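Local atomic coordinates of ferritin heavy chain (Trichoplusia ni, PDB entry 1Z6O), a protein that stores iron in a soluble, non-toxic form as the heavy chain of a secreted 24-subunit ferritin, oxidising ferrous iron taken up by the shell. Residues 26-37 / 84-95. Sequence-based numbering, arbitrary orientation.
Sequences RQQIQMEVGASL and LTNDVSSLLQVR. With FE (Fe (III) ion), chain B.
R26, L91 and L92 have the largest buried areas in this contact, in which the long connection between helices 54-80 and 105-132 of the ferritin four-helix bundle runs alongside helix 19-47 in the same direction. The R26 side chain bends at its third torsion (chi3 61°), which brings the guanidinium to the backbone of D87. Both terminal nitrogens grip one oxygen there, the backbone O of D87, with NH1 at 2.9 Å and NH2 at 3.0 Å from it; the acceptor lies in the guanidinium plane. The D87 carboxylate takes no part in this grip. Over one face of the same group sits L91 CD2, 3.8 Å from R26 CZ, so the cation is held at its edge by a carbonyl and packed on its flat side by a methyl. Water 1 bridges the backbone O of R26 and that of L91.

One residue on, L92 drives CD2 between I29 and V33, pressed tightly to V33 CG2 at 3.3 Å. Beside it the Q30 amide meets both polar backbone atoms of Q93, OE1 accepting from Q93 N at 2.8 Å and NE2 donating to Q93 O at 3.2 Å. E32, whose side chain leads away from the connection, binds the iron(III) ion through OE2, with E67 and H70 of the same chain completing the protein ligands. The ferritin light chain packs here too, its Y53 touching V33 and V94. Farther along, L37 CD1 comes within 3.4 Å of the backbone O of R95.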
# COMPACT_ATOMS: atom_id res chain seq x y z
N ARG M 26 49.38 17.17 -24.98
CA ARG M 26 50.10 15.94 -24.65
C ARG M 26 50.95 16.15 -23.39
O ARG M 26 51.05 15.26 -22.53
CB ARG M 26 51.00 15.50 -25.83
CG ARG M 26 50.22 15.05 -27.08
CD ARG M 26 51.19 14.72 -28.25
NE ARG M 26 52.08 13.63 -27.86
CZ ARG M 26 51.85 12.35 -28.08
NH1 ARG M 26 50.75 11.97 -28.72
NH2 ARG M 26 52.69 11.43 -27.63
N GLN M 27 51.56 17.32 -23.28
CA GLN M 27 52.37 17.63 -22.11
C GLN M 27 51.47 17.74 -20.87
O GLN M 27 51.85 17.32 -19.78
CB GLN M 27 53.13 18.94 -22.33
CG GLN M 27 54.05 19.32 -21.19
CD GLN M 27 55.01 20.44 -21.56
OE1 GLN M 27 55.73 20.35 -22.56
NE2 GLN M 27 55.02 21.51 -20.76
N GLN M 28 50.28 18.31 -21.04
CA GLN M 28 49.36 18.44 -19.91
C GLN M 28 48.92 17.06 -19.41
O GLN M 28 48.76 16.84 -18.21
CB GLN M 28 48.12 19.26 -20.31
CG GLN M 28 47.22 19.63 -19.12
CD GLN M 28 47.96 20.50 -18.11
OE1 GLN M 28 48.71 21.39 -18.50
NE2 GLN M 28 47.76 20.25 -16.82
N ILE M 29 48.71 16.12 -20.34
CA ILE M 29 48.31 14.77 -19.96
C ILE M 29 49.37 14.15 -19.05
O ILE M 29 49.05 13.55 -18.02
CB ILE M 29 48.06 13.91 -21.23
CG1 ILE M 29 46.73 14.36 -21.87
CG2 ILE M 29 48.01 12.41 -20.88
CD1 ILE M 29 46.55 13.91 -23.34
N GLN M 30 50.64 14.30 -19.41
CA GLN M 30 51.72 13.76 -18.58
C GLN M 30 51.73 14.47 -17.22
O GLN M 30 51.98 13.85 -16.19
CB GLN M 30 53.09 13.91 -19.26
CG GLN M 30 54.29 13.51 -18.36
CD GLN M 30 54.23 12.04 -17.93
OE1 GLN M 30 54.08 11.15 -18.75
NE2 GLN M 30 54.36 11.79 -16.62
N MET M 31 51.47 15.77 -17.22
CA MET M 31 51.46 16.51 -15.96
C MET M 31 50.35 16.01 -15.02
O MET M 31 50.57 15.90 -13.81
CB MET M 31 51.27 18.01 -16.22
CG MET M 31 51.35 18.84 -14.94
SD MET M 31 51.19 20.60 -15.27
CE MET M 31 52.11 21.30 -13.82
N GLU M 32 49.17 15.71 -15.56
CA GLU M 32 48.06 15.21 -14.72
C GLU M 32 48.45 13.86 -14.13
O GLU M 32 48.19 13.58 -12.96
CB GLU M 32 46.77 15.04 -15.55
CG GLU M 32 46.27 16.32 -16.22
CD GLU M 32 45.72 17.37 -15.26
OE1 GLU M 32 45.61 18.55 -15.68
OE2 GLU M 32 45.38 17.04 -14.10
N VAL M 33 49.07 13.00 -14.95
CA VAL M 33 49.49 11.69 -14.46
C VAL M 33 50.54 11.86 -13.36
O VAL M 33 50.49 11.19 -12.33
CB VAL M 33 50.04 10.81 -15.63
CG1 VAL M 33 50.73 9.55 -15.08
CG2 VAL M 33 48.87 10.40 -16.53
N GLY M 34 51.49 12.78 -13.57
CA GLY M 34 52.50 13.03 -12.56
C GLY M 34 51.85 13.48 -11.25
O GLY M 34 52.27 13.09 -10.16
N ALA M 35 50.82 14.32 -11.35
CA ALA M 35 50.12 14.78 -10.15
C ALA M 35 49.43 13.59 -9.48
O ALA M 35 49.45 13.49 -8.25
CB ALA M 35 49.10 15.87 -10.50
N SER M 36 48.83 12.67 -10.25
CA SER M 36 48.16 11.53 -9.63
C SER M 36 49.17 10.70 -8.84
O SER M 36 48.85 10.23 -7.75
CB SER M 36 47.44 10.61 -10.65
OG SER M 36 48.33 9.77 -11.39
N LEU M 37 50.38 10.54 -9.37
CA LEU M 37 51.40 9.75 -8.67
C LEU M 37 51.89 10.44 -7.40
O LEU M 37 52.16 9.79 -6.40
CB LEU M 37 52.59 9.48 -9.60
CG LEU M 37 52.23 8.84 -10.94
CD1 LEU M 37 53.48 8.62 -11.78
CD2 LEU M 37 51.53 7.53 -10.70
N LEU M 84 45.48 10.79 -31.96
CA LEU M 84 45.93 9.56 -31.33
C LEU M 84 45.69 8.29 -32.13
O LEU M 84 45.36 7.24 -31.57
CB LEU M 84 45.35 9.44 -29.91
CG LEU M 84 45.75 10.60 -28.98
CD1 LEU M 84 45.18 10.38 -27.57
CD2 LEU M 84 47.29 10.70 -28.91
N THR M 85 45.82 8.39 -33.45
CA THR M 85 45.72 7.21 -34.31
C THR M 85 47.12 6.57 -34.28
O THR M 85 47.33 5.47 -34.77
CB THR M 85 45.34 7.58 -35.75
OG1 THR M 85 46.16 8.67 -36.19
CG2 THR M 85 43.87 7.99 -35.80
N ASN M 86 48.08 7.31 -33.71
CA ASN M 86 49.45 6.83 -33.48
C ASN M 86 50.06 7.71 -32.37
O ASN M 86 49.39 8.63 -31.89
CB ASN M 86 50.30 6.89 -34.76
CG ASN M 86 50.27 8.25 -35.41
OD1 ASN M 86 49.42 8.53 -36.26
ND2 ASN M 86 51.19 9.11 -35.00
N ASP M 87 51.29 7.43 -31.95
CA ASP M 87 51.94 8.21 -30.89
C ASP M 87 51.19 8.13 -29.57
O ASP M 87 51.11 9.11 -28.82
CB ASP M 87 52.03 9.68 -31.29
CG ASP M 87 52.83 9.89 -32.55
OD1 ASP M 87 52.40 10.68 -33.41
OD2 ASP M 87 53.90 9.25 -32.67
N VAL M 88 50.62 6.97 -29.29
CA VAL M 88 49.90 6.79 -28.05
C VAL M 88 50.84 6.29 -26.95
O VAL M 88 50.79 6.76 -25.82
CB VAL M 88 48.72 5.80 -28.23
CG1 VAL M 88 48.02 5.57 -26.90
CG2 VAL M 88 47.72 6.35 -29.27
N SER M 89 51.71 5.34 -27.30
CA SER M 89 52.63 4.76 -26.32
C SER M 89 53.51 5.80 -25.63
O SER M 89 53.80 5.68 -24.44
CB SER M 89 53.53 3.72 -26.99
OG SER M 89 52.77 2.63 -27.49
N SER M 90 53.91 6.82 -26.37
CA SER M 90 54.77 7.87 -25.83
C SER M 90 54.03 8.95 -25.04
O SER M 90 54.66 9.88 -24.54
CB SER M 90 55.52 8.54 -26.98
OG SER M 90 54.58 9.07 -27.90
N LEU M 91 52.71 8.85 -24.93
CA LEU M 91 51.95 9.87 -24.21
C LEU M 91 52.28 9.99 -22.73
O LEU M 91 52.26 11.08 -22.17
CB LEU M 91 50.45 9.59 -24.29
CG LEU M 91 49.51 10.36 -25.20
CD1 LEU M 91 48.08 9.90 -24.83
CD2 LEU M 91 49.69 11.88 -25.02
N LEU M 92 52.56 8.85 -22.10
CA LEU M 92 52.79 8.80 -20.66
C LEU M 92 53.97 7.99 -20.23
O LEU M 92 54.36 7.04 -20.89
CB LEU M 92 51.59 8.18 -19.96
CG LEU M 92 50.26 8.86 -20.14
CD1 LEU M 92 49.16 7.98 -19.57
CD2 LEU M 92 50.33 10.21 -19.45
N GLN M 93 54.48 8.35 -19.06
CA GLN M 93 55.59 7.63 -18.46
C GLN M 93 55.32 7.66 -16.95
O GLN M 93 55.09 8.72 -16.37
CB GLN M 93 56.91 8.32 -18.78
CG GLN M 93 58.15 7.59 -18.28
CD GLN M 93 58.23 6.15 -18.77
OE1 GLN M 93 58.27 5.89 -19.98
NE2 GLN M 93 58.28 5.20 -17.83
N VAL M 94 55.29 6.49 -16.32
CA VAL M 94 55.09 6.41 -14.88
C VAL M 94 56.47 6.40 -14.24
O VAL M 94 57.31 5.57 -14.59
CB VAL M 94 54.33 5.11 -14.50
CG1 VAL M 94 54.37 4.90 -12.99
CG2 VAL M 94 52.90 5.19 -14.99
N ARG M 95 56.72 7.32 -13.31
CA ARG M 95 58.00 7.39 -12.61
C ARG M 95 57.73 7.67 -11.14
O ARG M 95 56.71 8.25 -10.80
CB ARG M 95 58.86 8.52 -13.18
CG ARG M 95 59.21 8.35 -14.63
CD ARG M 95 59.62 9.67 -15.25
NE ARG M 95 59.58 9.61 -16.71
CZ ARG M 95 59.66 10.67 -17.51
NH1 ARG M 95 59.78 11.89 -16.99
NH2 ARG M 95 59.60 10.51 -18.83
FE FE B . 44.21 17.82 -12.73
O HOH W 1 52.99 13.45 -23.07
O HOH W 2 54.30 13.00 -25.63
O HOH W 3 44.39 19.19 -11.21
O HOH W 4 43.81 19.32 -14.07